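Side-chain contacts in putative exported protein (Peptoclostridium difficile, PDB 5TTA), which is of unknown function but is probably secreted, and belongs to an uncharacterised family of the E-set clan: residues 212-215 with 219-222; 71-76 with 171-176; 139-144 with 163-168; 205-210 with 227-232; 91-96 with 132-137. All coordinates share one frame; numbering follows the deposited sequence.

Contact 1. Residues 212-215 with 219-222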
# COMPACT_ATOMS: atom_id res chain seq x y z
N GLN A 212 15.51 15.10 -12.18
CA GLN A 212 14.16 15.63 -12.33
C GLN A 212 13.51 15.73 -10.95
O GLN A 212 13.99 15.15 -9.97
CB GLN A 212 13.31 14.74 -13.24
CG GLN A 212 13.07 13.32 -12.73
CD GLN A 212 12.04 12.59 -13.59
OE1 GLN A 212 12.26 12.37 -14.77
NE2 GLN A 212 10.91 12.25 -12.99
N VAL A 213 12.39 16.44 -10.89
CA VAL A 213 11.57 16.48 -9.67
C VAL A 213 10.11 16.41 -10.08
O VAL A 213 9.73 16.80 -11.19
CB VAL A 213 11.80 17.71 -8.75
CG1 VAL A 213 13.30 17.98 -8.45
CG2 VAL A 213 11.09 18.93 -9.25
N THR A 214 9.29 15.93 -9.15
CA THR A 214 7.84 15.83 -9.34
C THR A 214 7.17 16.62 -8.22
O THR A 214 7.45 16.38 -7.05
CB THR A 214 7.37 14.38 -9.29
OG1 THR A 214 8.09 13.60 -10.25
CG2 THR A 214 5.86 14.30 -9.57
N PHE A 215 6.32 17.58 -8.59
CA PHE A 215 5.64 18.40 -7.60
C PHE A 215 4.32 17.76 -7.18
O PHE A 215 3.85 16.77 -7.76
CB PHE A 215 5.42 19.82 -8.14
CG PHE A 215 6.70 20.53 -8.50
CD1 PHE A 215 7.49 21.13 -7.53
CD2 PHE A 215 7.10 20.63 -9.82
CE1 PHE A 215 8.67 21.80 -7.86
CE2 PHE A 215 8.28 21.30 -10.17
CZ PHE A 215 9.05 21.88 -9.19
N SER A 219 3.00 17.65 -11.72
CA SER A 219 3.89 18.14 -12.77
C SER A 219 5.34 17.72 -12.52
O SER A 219 5.79 17.56 -11.38
CB SER A 219 3.76 19.66 -12.91
OG SER A 219 4.17 20.32 -11.72
N VAL A 220 6.08 17.53 -13.62
CA VAL A 220 7.44 17.00 -13.61
C VAL A 220 8.37 18.02 -14.26
O VAL A 220 8.13 18.43 -15.40
CB VAL A 220 7.52 15.64 -14.34
CG1 VAL A 220 8.97 15.11 -14.37
CG2 VAL A 220 6.56 14.63 -13.69
N TRP A 221 9.39 18.46 -13.52
CA TRP A 221 10.46 19.29 -14.05
C TRP A 221 11.68 18.43 -14.31
O TRP A 221 12.12 17.66 -13.44
CB TRP A 221 10.80 20.42 -13.07
CG TRP A 221 11.98 21.26 -13.50
CD1 TRP A 221 11.94 22.40 -14.27
CD2 TRP A 221 13.35 21.04 -13.17
NE1 TRP A 221 13.21 22.88 -14.44
CE2 TRP A 221 14.10 22.07 -13.78
CE3 TRP A 221 14.03 20.08 -12.42
CZ2 TRP A 221 15.49 22.17 -13.66
CZ3 TRP A 221 15.41 20.18 -12.30
CH2 TRP A 221 16.12 21.21 -12.92
N LYS A 222 12.23 18.53 -15.51
CA LYS A 222 13.43 17.79 -15.88
C LYS A 222 14.57 18.76 -16.10
O LYS A 222 14.39 19.83 -16.68
CB LYS A 222 13.21 16.96 -17.14
CG LYS A 222 12.28 15.82 -16.96
CD LYS A 222 12.10 15.04 -18.25
CE LYS A 222 10.96 14.06 -18.13
NZ LYS A 222 10.86 13.23 -19.37
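A chi1 of 63° sets CG of Q212 between its own backbone N and carbonyl carbon; from there the extended chain runs beside that of K222, both pointing the same way, while the amide of Q212 reaches across to V220. The amide oxygen OE1 of Q212 lies 4.0 Å from CE of K222, and NE2 of Q212 meets the methyl CG1 of V220 at 3.7 Å. T214 completes this face, its OG1 and CG2 beside CG2 of V220. The two segments form a beta hairpin with three residues between them, adding strand 220-222 to the edge of the antiparallel sheet. V213 and W221 make the hydrogen-bonded pair: V213 N donates to W221 O at 2.8 Å, and W221 N returns a bond to V213 O at 2.9 Å. Nearer the turn, F215 N reaches S219 O in a straight bond of 2.8 Å. On the other face CG2 of V213 touches CB of W221 at 4.1 Å and also sits over one face of the F215 ring, toward its rim. The ring carbon CE2 of F215 comes within 3.9 Å of that same CB of W221, and P40 packs on all three residues. S219 OG, hydrogen-bonded to D217 OD1, stands 3.5 Å from CD2 of F215.

Contact 2. Residues 71-76 with 171-176; sequences AIMDYE and EYAKQN
M73 and K174 bring their CA atoms to within 5.4 Å of each other where the start of strand 72-82 meets the last turn of helix 156-175. The backbones are linked indirectly: one water donates to both carbonyl oxygens, lying 2.7 Å from M73 O and 2.7 Å from A173 O, and so gives each a polar partner at the interface. Beside this bridge the side chain of M73, modelled as selenomethionine, reaches the helix. Its chi1 of 85° tucks CG over the backbone, and the turn about the CG-SE bond brings the terminal methyl onto the helix surface. CE of M73 presses against CB of A173 at 3.5 Å, closer than usual carbon packing. The same methyl lies 3.7 Å from CG of K174, and SE of M73 is 3.9 Å from the same CG. The K174 chain crosses this end and curls back to its own helix, where NZ forms a 2.7 Å salt bridge with OE1 of E171, meeting it from above the carboxylate plane; only the aliphatic part of the lysine faces M73. M73 itself has a helix-like psi of -22° and, together with D74, faces T214 of strand 205-215, the signature of a classic beta bulge.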
# COMPACT_ATOMS: atom_id res chain seq x y z
N ALA A 71 5.42 22.27 -3.37
CA ALA A 71 5.91 21.11 -2.62
C ALA A 71 6.43 20.04 -3.57
O ALA A 71 5.82 19.76 -4.60
CB ALA A 71 4.79 20.55 -1.76
N ILE A 72 7.54 19.40 -3.19
CA ILE A 72 8.20 18.40 -4.03
C ILE A 72 7.88 17.01 -3.49
O ILE A 72 8.30 16.64 -2.39
CB ILE A 72 9.72 18.65 -4.10
CG1 ILE A 72 10.00 19.91 -4.95
CG2 ILE A 72 10.46 17.42 -4.66
CD1 ILE A 72 11.40 20.45 -4.82
N MSE A 73 7.14 16.23 -4.28
CA MSE A 73 6.73 14.90 -3.83
C MSE A 73 7.70 13.79 -4.25
O MSE A 73 7.70 12.74 -3.63
CB MSE A 73 5.31 14.57 -4.32
CG MSE A 73 5.20 14.00 -5.71
SE MSE A 73 3.32 13.66 -6.17
CE MSE A 73 2.99 12.24 -4.96
N ASP A 74 8.52 14.01 -5.30
CA ASP A 74 9.50 13.01 -5.69
C ASP A 74 10.67 13.70 -6.38
O ASP A 74 10.56 14.84 -6.83
CB ASP A 74 8.86 11.93 -6.61
CG ASP A 74 9.68 10.62 -6.69
OD1 ASP A 74 10.68 10.45 -5.95
OD2 ASP A 74 9.33 9.76 -7.52
N TYR A 75 11.81 13.03 -6.40
CA TYR A 75 12.97 13.56 -7.12
C TYR A 75 13.80 12.40 -7.61
O TYR A 75 13.64 11.26 -7.17
CB TYR A 75 13.82 14.54 -6.26
CG TYR A 75 14.40 13.95 -4.98
CD1 TYR A 75 15.31 12.88 -5.01
CD2 TYR A 75 14.10 14.51 -3.74
CE1 TYR A 75 15.85 12.35 -3.85
CE2 TYR A 75 14.65 14.00 -2.58
CZ TYR A 75 15.52 12.92 -2.64
OH TYR A 75 16.05 12.42 -1.46
N GLU A 76 14.69 12.70 -8.55
CA GLU A 76 15.77 11.79 -8.94
C GLU A 76 17.05 12.60 -8.89
O GLU A 76 17.15 13.66 -9.53
CB GLU A 76 15.54 11.19 -10.33
CG GLU A 76 14.26 10.38 -10.40
CD GLU A 76 14.00 9.74 -11.76
OE1 GLU A 76 12.96 9.05 -11.88
OE2 GLU A 76 14.82 9.93 -12.69
N GLU A 171 -1.08 9.80 -2.52
CA GLU A 171 -1.49 10.71 -1.45
C GLU A 171 -0.49 10.69 -0.29
O GLU A 171 -0.18 11.75 0.28
CB GLU A 171 -2.90 10.36 -0.95
CG GLU A 171 -4.04 10.92 -1.81
CD GLU A 171 -4.18 12.45 -1.72
OE1 GLU A 171 -3.35 13.11 -1.06
OE2 GLU A 171 -5.13 12.99 -2.32
N TYR A 172 0.00 9.51 0.09
CA TYR A 172 1.02 9.43 1.13
C TYR A 172 2.26 10.23 0.74
O TYR A 172 2.78 11.02 1.54
CB TYR A 172 1.37 7.96 1.39
CG TYR A 172 2.57 7.72 2.28
CD1 TYR A 172 2.43 7.62 3.66
CD2 TYR A 172 3.85 7.58 1.74
CE1 TYR A 172 3.54 7.39 4.49
CE2 TYR A 172 4.96 7.35 2.55
CZ TYR A 172 4.79 7.25 3.92
OH TYR A 172 5.89 7.03 4.73
N ALA A 173 2.72 10.06 -0.50
CA ALA A 173 3.89 10.81 -0.96
C ALA A 173 3.64 12.31 -0.94
O ALA A 173 4.55 13.09 -0.63
CB ALA A 173 4.28 10.34 -2.36
N LYS A 174 2.41 12.75 -1.24
CA LYS A 174 2.10 14.18 -1.17
C LYS A 174 2.17 14.69 0.27
O LYS A 174 2.65 15.79 0.54
CB LYS A 174 0.73 14.45 -1.79
CG LYS A 174 0.84 14.74 -3.30
CD LYS A 174 -0.29 14.12 -4.14
CE LYS A 174 -1.56 14.96 -4.18
NZ LYS A 174 -2.35 14.87 -2.91
N GLN A 175 1.71 13.88 1.23
CA GLN A 175 1.79 14.30 2.62
C GLN A 175 3.23 14.34 3.12
O GLN A 175 3.53 15.10 4.06
CB GLN A 175 0.94 13.36 3.47
CG GLN A 175 -0.52 13.40 3.11
CD GLN A 175 -1.36 12.47 3.96
OE1 GLN A 175 -1.14 12.36 5.16
NE2 GLN A 175 -2.29 11.77 3.33
N ASN A 176 4.12 13.55 2.53
CA ASN A 176 5.53 13.55 2.88
C ASN A 176 6.39 14.46 1.99
O ASN A 176 7.61 14.31 1.99
CB ASN A 176 6.09 12.13 2.81
CG ASN A 176 5.64 11.29 3.95
OD1 ASN A 176 6.02 11.53 5.09
ND2 ASN A 176 4.80 10.30 3.66
O HOH W 1 7.16 12.36 -1.04

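Contact 3. Residues 139-144 with 163-168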
# COMPACT_ATOMS: atom_id res chain seq x y z
N GLN A 139 10.92 3.87 -1.44
CA GLN A 139 10.06 2.85 -0.84
C GLN A 139 8.97 2.39 -1.80
O GLN A 139 8.46 1.26 -1.66
CB GLN A 139 9.43 3.39 0.46
CG GLN A 139 8.14 4.21 0.29
CD GLN A 139 8.37 5.73 0.21
OE1 GLN A 139 9.21 6.28 0.93
NE2 GLN A 139 7.61 6.40 -0.66
N SER A 140 8.58 3.23 -2.78
CA SER A 140 7.52 2.88 -3.71
C SER A 140 8.12 2.34 -5.01
O SER A 140 9.22 2.76 -5.41
CB SER A 140 6.64 4.11 -4.02
OG SER A 140 5.40 3.73 -4.59
N PRO A 141 7.46 1.40 -5.67
CA PRO A 141 7.96 0.92 -6.96
C PRO A 141 7.91 2.04 -7.98
O PRO A 141 6.99 2.88 -7.95
CB PRO A 141 6.99 -0.22 -7.33
CG PRO A 141 5.76 0.05 -6.53
CD PRO A 141 6.22 0.70 -5.26
N PRO A 142 8.89 2.10 -8.89
CA PRO A 142 8.90 3.16 -9.90
C PRO A 142 7.63 3.13 -10.75
O PRO A 142 6.91 2.12 -10.81
CB PRO A 142 10.14 2.85 -10.75
CG PRO A 142 11.00 2.00 -9.86
CD PRO A 142 10.06 1.21 -9.01
N GLN A 143 7.36 4.26 -11.41
CA GLN A 143 6.16 4.37 -12.23
C GLN A 143 6.23 3.48 -13.46
O GLN A 143 5.20 2.97 -13.91
CB GLN A 143 5.93 5.83 -12.63
CG GLN A 143 5.67 6.75 -11.45
CD GLN A 143 4.48 6.31 -10.62
OE1 GLN A 143 3.46 5.86 -11.16
NE2 GLN A 143 4.60 6.44 -9.30
N ASP A 144 7.43 3.28 -14.02
CA ASP A 144 7.58 2.31 -15.10
C ASP A 144 7.13 0.93 -14.66
O ASP A 144 6.50 0.19 -15.43
CB ASP A 144 9.04 2.26 -15.57
CG ASP A 144 9.50 3.56 -16.21
OD1 ASP A 144 10.42 4.19 -15.64
OD2 ASP A 144 8.97 3.92 -17.28
N LYS A 163 -5.61 0.32 -8.85
CA LYS A 163 -5.95 1.73 -9.00
C LYS A 163 -6.08 2.42 -7.64
O LYS A 163 -5.56 3.53 -7.44
CB LYS A 163 -7.24 1.88 -9.80
CG LYS A 163 -7.80 3.29 -9.78
N GLU A 164 -6.79 1.80 -6.70
CA GLU A 164 -6.93 2.43 -5.39
C GLU A 164 -5.59 2.50 -4.68
O GLU A 164 -5.29 3.49 -4.00
CB GLU A 164 -7.96 1.67 -4.55
CG GLU A 164 -9.39 2.03 -4.89
CD GLU A 164 -10.39 1.01 -4.38
OE1 GLU A 164 -11.07 0.37 -5.21
OE2 GLU A 164 -10.48 0.83 -3.14
N TRP A 165 -4.76 1.47 -4.85
CA TRP A 165 -3.45 1.44 -4.20
C TRP A 165 -2.54 2.52 -4.76
O TRP A 165 -1.83 3.20 -4.01
CB TRP A 165 -2.82 0.05 -4.37
CG TRP A 165 -1.42 -0.04 -3.88
CD1 TRP A 165 -1.02 -0.28 -2.59
CD2 TRP A 165 -0.23 0.12 -4.65
NE1 TRP A 165 0.35 -0.28 -2.52
CE2 TRP A 165 0.86 -0.04 -3.77
CE3 TRP A 165 0.02 0.38 -6.00
CZ2 TRP A 165 2.18 0.06 -4.20
CZ3 TRP A 165 1.33 0.48 -6.42
CH2 TRP A 165 2.40 0.31 -5.53
N LYS A 166 -2.54 2.68 -6.09
CA LYS A 166 -1.77 3.75 -6.72
C LYS A 166 -2.11 5.11 -6.13
O LYS A 166 -1.21 5.88 -5.78
CB LYS A 166 -2.06 3.78 -8.22
CG LYS A 166 -1.39 2.70 -9.04
CD LYS A 166 -1.81 2.87 -10.49
CE LYS A 166 -1.58 4.30 -10.98
NZ LYS A 166 -0.15 4.59 -11.26
N GLN A 167 -3.40 5.42 -6.03
CA GLN A 167 -3.82 6.74 -5.55
C GLN A 167 -3.36 6.97 -4.11
O GLN A 167 -2.79 8.01 -3.79
CB GLN A 167 -5.34 6.89 -5.67
N MSE A 168 -3.60 5.99 -3.24
CA MSE A 168 -3.16 6.05 -1.85
C MSE A 168 -1.65 6.22 -1.72
O MSE A 168 -1.18 6.98 -0.87
CB MSE A 168 -3.62 4.80 -1.10
CG MSE A 168 -5.10 4.82 -0.73
SE MSE A 168 -5.60 6.48 0.20
CE MSE A 168 -6.26 7.52 -1.32
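The indole of W165 is met at its edge, in the ring plane, by P141, whose CG lies 3.5 Å from CH2 of W165, the far corner of the six-membered ring. CD of P141 follows at 3.8 Å from the same CH2, so the pyrrolidine abuts the end of the indole and does not lie over it. Two aromatic rings also meet this indole: W161 of the same helix, with planes about 15° apart, and F149 of the second subunit, inclined by about 60°. The contact joins the two consecutive helices 143-150 and 156-175, which also take part in the dimer interface, where W157 of the second subunit packs on P141. W165 stretches out to the proline because CG stands opposite the backbone N (chi1 174°), spanning segments whose nearest CA atoms, those of Q143 and K166, remain 9.7 Å apart. P142 occupies the N-cap position of helix 143-150, placing P141 just ahead of its first turn. At the outer margin K166 bends at its last two torsions to swing its amine over toward helix 143-150, where E150 offers a long, weak ion pair. NZ of K166 also approaches OE1 of the poorly ordered Q143, at 3.8 Å.

Contact 4. Residues 205-210 with 227-232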
# COMPACT_ATOMS: atom_id res chain seq x y z
N TYR A 205 35.14 12.61 -2.39
CA TYR A 205 34.23 13.61 -2.92
C TYR A 205 33.05 12.94 -3.57
O TYR A 205 33.20 11.95 -4.29
CB TYR A 205 34.93 14.52 -3.97
CG TYR A 205 36.24 15.14 -3.54
CD1 TYR A 205 36.26 16.37 -2.86
CD2 TYR A 205 37.45 14.56 -3.90
CE1 TYR A 205 37.45 16.97 -2.50
CE2 TYR A 205 38.65 15.16 -3.55
CZ TYR A 205 38.64 16.36 -2.85
OH TYR A 205 39.83 16.93 -2.49
N ILE A 206 31.89 13.51 -3.34
CA ILE A 206 30.67 13.12 -4.02
C ILE A 206 30.14 14.37 -4.70
O ILE A 206 30.03 15.42 -4.06
CB ILE A 206 29.65 12.53 -3.03
CG1 ILE A 206 30.22 11.23 -2.45
CG2 ILE A 206 28.29 12.33 -3.69
CD1 ILE A 206 29.39 10.68 -1.38
N ILE A 207 29.89 14.29 -6.00
CA ILE A 207 29.26 15.41 -6.69
C ILE A 207 27.94 14.91 -7.22
O ILE A 207 27.83 13.74 -7.60
CB ILE A 207 30.16 15.99 -7.81
CG1 ILE A 207 30.46 14.93 -8.86
CG2 ILE A 207 31.49 16.50 -7.21
CD1 ILE A 207 31.20 15.51 -10.12
N SER A 208 26.92 15.78 -7.21
CA SER A 208 25.55 15.38 -7.51
C SER A 208 24.88 16.34 -8.48
O SER A 208 25.34 17.47 -8.71
CB SER A 208 24.72 15.26 -6.23
OG SER A 208 25.45 14.52 -5.25
N CYS A 209 23.79 15.85 -9.07
CA CYS A 209 23.00 16.66 -9.99
C CYS A 209 21.56 16.17 -9.94
O CYS A 209 21.32 14.96 -10.02
CB CYS A 209 23.55 16.57 -11.43
SG CYS A 209 22.73 17.64 -12.66
N VAL A 210 20.63 17.12 -9.82
CA VAL A 210 19.21 16.82 -9.91
C VAL A 210 18.89 16.42 -11.34
O VAL A 210 19.22 17.15 -12.28
CB VAL A 210 18.37 18.03 -9.50
CG1 VAL A 210 16.88 17.73 -9.70
CG2 VAL A 210 18.67 18.45 -8.05
N GLU A 227 21.94 15.66 -19.00
CA GLU A 227 22.66 14.71 -19.84
C GLU A 227 24.09 15.17 -20.06
O GLU A 227 25.02 14.35 -20.01
CB GLU A 227 21.93 14.48 -21.17
CG GLU A 227 20.73 13.54 -21.07
CD GLU A 227 21.06 12.21 -20.39
OE1 GLU A 227 20.21 11.71 -19.62
OE2 GLU A 227 22.16 11.65 -20.64
N ASN A 228 24.28 16.47 -20.27
CA ASN A 228 25.62 17.04 -20.45
C ASN A 228 26.47 16.82 -19.21
O ASN A 228 27.66 16.49 -19.31
CB ASN A 228 25.55 18.54 -20.74
CG ASN A 228 24.91 18.86 -22.07
OD1 ASN A 228 24.87 18.03 -22.98
ND2 ASN A 228 24.42 20.10 -22.21
N TRP A 229 25.88 17.04 -18.03
CA TRP A 229 26.62 16.86 -16.78
C TRP A 229 27.09 15.41 -16.66
O TRP A 229 28.27 15.15 -16.40
CB TRP A 229 25.72 17.26 -15.60
CG TRP A 229 26.28 17.00 -14.24
CD1 TRP A 229 27.03 17.86 -13.48
CD2 TRP A 229 26.14 15.80 -13.47
NE1 TRP A 229 27.36 17.26 -12.29
CE2 TRP A 229 26.82 16.00 -12.25
CE3 TRP A 229 25.47 14.58 -13.68
CZ2 TRP A 229 26.87 15.02 -11.24
CZ3 TRP A 229 25.52 13.61 -12.70
CH2 TRP A 229 26.22 13.84 -11.47
N LEU A 230 26.19 14.46 -16.89
CA LEU A 230 26.56 13.06 -16.79
C LEU A 230 27.67 12.72 -17.78
O LEU A 230 28.64 12.04 -17.44
CB LEU A 230 25.33 12.19 -17.01
CG LEU A 230 25.49 10.71 -16.68
CD1 LEU A 230 25.67 10.52 -15.17
CD2 LEU A 230 24.28 9.91 -17.18
N LYS A 231 27.56 13.22 -19.01
CA LYS A 231 28.57 12.91 -20.01
C LYS A 231 29.92 13.54 -19.65
O LYS A 231 30.97 12.92 -19.84
CB LYS A 231 28.09 13.36 -21.39
CG LYS A 231 29.06 13.04 -22.55
CD LYS A 231 29.57 11.60 -22.49
CE LYS A 231 28.45 10.57 -22.65
NZ LYS A 231 28.98 9.18 -22.78
N SER A 232 29.91 14.76 -19.10
CA SER A 232 31.17 15.41 -18.74
C SER A 232 31.89 14.73 -17.59
O SER A 232 33.13 14.72 -17.55
CB SER A 232 30.91 16.87 -18.38
OG SER A 232 30.40 17.58 -19.48
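The carbonyl oxygen of N228, the residue just before the W229 whose indole lies against C209, is gripped twice by S232. The backbone N of S232 donates to N228 O at 2.8 Å, and OG of S232 adds a second bond to N228 O of 3.0 Å from the opposite face of the carbonyl plane. Both residues lie on helix 226-233, which packs on one face of the antiparallel sheet; its segment runs nearly antiparallel to strand segment 205-210 (158°), with the axes 9.6 Å apart. W229 spans that gap. CB of C209 stands almost directly over the six-membered ring of W229, 3.3 Å from its centroid and 10° off the normal, a close CH-pi contact. With SG of C209 pointing away from the backbone N, the sulfur lies above the other ring of the indole: SG is 4.1 Å from the centroid of the five-membered ring of W229, a sulfur-aromatic contact over the face. The pyrrole nitrogen NE1 of W229 is hydrogen-bonded to Y246 OH, while F233 meets the indole with its ring. Two residues earlier on the strand, CG1 of I207 touches CZ2 of W229 at 4.3 Å. The carbonyl oxygen of I207 approaches that edge in the ring plane, 4.0 Å from CZ2 of W229.

Contact 5. Residues 91-96 with 132-137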
# COMPACT_ATOMS: atom_id res chain seq x y z
N LEU A 91 31.29 2.23 -7.46
CA LEU A 91 30.80 1.80 -6.16
C LEU A 91 29.66 0.80 -6.27
O LEU A 91 28.88 0.81 -7.21
CB LEU A 91 30.29 3.00 -5.32
CG LEU A 91 31.30 4.11 -5.08
CD1 LEU A 91 30.67 5.14 -4.13
CD2 LEU A 91 32.57 3.56 -4.47
N TYR A 92 29.55 -0.07 -5.25
CA TYR A 92 28.28 -0.68 -4.88
C TYR A 92 27.53 0.34 -4.02
O TYR A 92 27.57 0.32 -2.79
CB TYR A 92 28.52 -1.99 -4.12
CG TYR A 92 29.15 -3.08 -4.95
CD1 TYR A 92 28.42 -3.77 -5.91
CD2 TYR A 92 30.48 -3.45 -4.74
CE1 TYR A 92 28.99 -4.79 -6.66
CE2 TYR A 92 31.07 -4.48 -5.49
CZ TYR A 92 30.31 -5.14 -6.44
OH TYR A 92 30.86 -6.15 -7.19
N TRP A 93 26.83 1.27 -4.71
CA TRP A 93 26.31 2.47 -4.05
C TRP A 93 25.29 2.15 -2.96
O TRP A 93 25.23 2.86 -1.95
CB TRP A 93 25.64 3.40 -5.07
CG TRP A 93 26.61 4.16 -5.92
CD1 TRP A 93 27.22 3.73 -7.08
CD2 TRP A 93 27.09 5.48 -5.66
NE1 TRP A 93 28.05 4.74 -7.56
CE2 TRP A 93 27.97 5.82 -6.72
CE3 TRP A 93 26.83 6.42 -4.65
CZ2 TRP A 93 28.63 7.07 -6.77
CZ3 TRP A 93 27.47 7.65 -4.70
CH2 TRP A 93 28.36 7.98 -5.77
N ASP A 94 24.40 1.19 -3.21
CA ASP A 94 23.35 0.82 -2.27
C ASP A 94 23.60 -0.53 -1.59
O ASP A 94 22.65 -1.23 -1.23
CB ASP A 94 21.98 0.83 -2.96
CG ASP A 94 21.92 -0.04 -4.21
OD1 ASP A 94 22.88 -0.79 -4.49
OD2 ASP A 94 20.88 0.02 -4.93
N ALA A 95 24.87 -0.87 -1.35
CA ALA A 95 25.18 -2.12 -0.66
C ALA A 95 24.63 -2.11 0.77
O ALA A 95 24.59 -1.07 1.43
CB ALA A 95 26.68 -2.35 -0.61
N GLN A 96 24.25 -3.29 1.25
CA GLN A 96 23.82 -3.47 2.63
C GLN A 96 24.98 -3.97 3.48
O GLN A 96 25.91 -4.62 2.99
CB GLN A 96 22.67 -4.47 2.73
CG GLN A 96 21.42 -4.09 1.95
CD GLN A 96 20.32 -5.12 2.11
OE1 GLN A 96 19.40 -4.93 2.91
NE2 GLN A 96 20.40 -6.22 1.35
N HIS A 132 24.99 6.55 -9.30
CA HIS A 132 23.77 6.03 -8.70
C HIS A 132 22.71 7.12 -8.70
O HIS A 132 22.99 8.28 -8.39
CB HIS A 132 23.99 5.55 -7.26
CG HIS A 132 22.77 4.91 -6.67
ND1 HIS A 132 22.29 3.70 -7.11
CD2 HIS A 132 21.94 5.31 -5.67
CE1 HIS A 132 21.22 3.37 -6.41
NE2 HIS A 132 20.98 4.34 -5.54
N THR A 133 21.47 6.74 -9.01
CA THR A 133 20.39 7.71 -8.99
C THR A 133 19.51 7.41 -7.79
O THR A 133 18.83 6.37 -7.77
CB THR A 133 19.59 7.69 -10.29
OG1 THR A 133 20.44 8.16 -11.35
CG2 THR A 133 18.39 8.63 -10.18
N TYR A 134 19.52 8.32 -6.82
CA TYR A 134 18.65 8.24 -5.66
C TYR A 134 17.26 8.78 -6.00
O TYR A 134 17.12 9.81 -6.67
CB TYR A 134 19.26 9.03 -4.51
CG TYR A 134 20.56 8.50 -3.99
CD1 TYR A 134 20.59 7.41 -3.09
CD2 TYR A 134 21.79 9.08 -4.37
CE1 TYR A 134 21.80 6.92 -2.59
CE2 TYR A 134 23.01 8.60 -3.89
CZ TYR A 134 23.00 7.51 -2.98
OH TYR A 134 24.18 7.02 -2.47
N ARG A 135 16.22 8.10 -5.52
CA ARG A 135 14.84 8.51 -5.75
C ARG A 135 14.15 8.70 -4.40
O ARG A 135 14.31 7.87 -3.50
CB ARG A 135 14.13 7.48 -6.62
CG ARG A 135 12.81 7.92 -7.19
CD ARG A 135 12.38 7.01 -8.33
NE ARG A 135 11.69 5.82 -7.84
CZ ARG A 135 10.37 5.75 -7.67
NH1 ARG A 135 9.60 6.79 -7.95
NH2 ARG A 135 9.83 4.63 -7.21
N LYS A 136 13.42 9.82 -4.25
CA LYS A 136 12.78 10.12 -2.97
C LYS A 136 11.75 9.05 -2.61
O LYS A 136 11.73 8.56 -1.47
CB LYS A 136 12.12 11.50 -2.99
CG LYS A 136 11.48 11.96 -1.63
CD LYS A 136 10.70 13.25 -1.83
CE LYS A 136 10.25 13.98 -0.54
NZ LYS A 136 9.84 13.06 0.56
N MSE A 137 10.90 8.67 -3.55
CA MSE A 137 9.89 7.65 -3.25
C MSE A 137 10.49 6.27 -3.50
O MSE A 137 9.86 5.42 -4.13
CB MSE A 137 8.63 7.85 -4.09
CG MSE A 137 7.85 9.12 -3.82
SE MSE A 137 6.39 9.33 -5.13
CE MSE A 137 5.35 7.74 -4.65
O HOH W 2 24.11 5.05 -0.80
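W93 sits in a type I beta turn from Y92 to A95 and faces H132 of strand 131-135, their CA atoms 6.4 Å apart. CB of H132 lies over one face of the W93 indole, 3.5 Å from the centroid of its five-membered ring and 24° off the normal, a CH-pi contact; CD1 of L91 covers the opposite face. The imidazole is nearly parallel to the indole but slid aside, barely overlapping it, and carries its own CD2 over the centre of the Y134 ring. Y134 OH comes to the edge of W93, 3.5 Å from CE3. That hydroxyl donates to a water at 2.6 Å from OH of Y134, and the water donates onward to W93 O at 2.7 Å; NE1 of W93 is met by S129 O. OD2 of D94, hydrogen-bonded to S126, stands 3.7 Å from CE1 of H132. Across this contact the histidine is met mainly by CH-pi and van der Waals packing, and the nearby carboxylate of D94 would probably stabilise the imidazole if it were protonated.

How the contacts relate
From the N terminus, the first segment met is 71-76, which opens a long loop that contact 2 closes only at 171-176. Nested within that loop, in series, lie contact 5, joining the turn after strand 88-89 to strand 131-135, and contact 3, joining the start of helix 143-150 to helix 156-175. Beyond it, contact 4 closes a shorter loop from strand 205-215 to helix 226-233, with the hairpin of contact 1 nested inside. No loops cross. Contacts 1, 2, 4 and 5 all reach one antiparallel sheet, contacts 1 and 2 meeting through backbone pairing of T214 with M73 and D74. Helix 156-175 links contacts 2 and 3, its last turn against the sheet, its middle against 139-144.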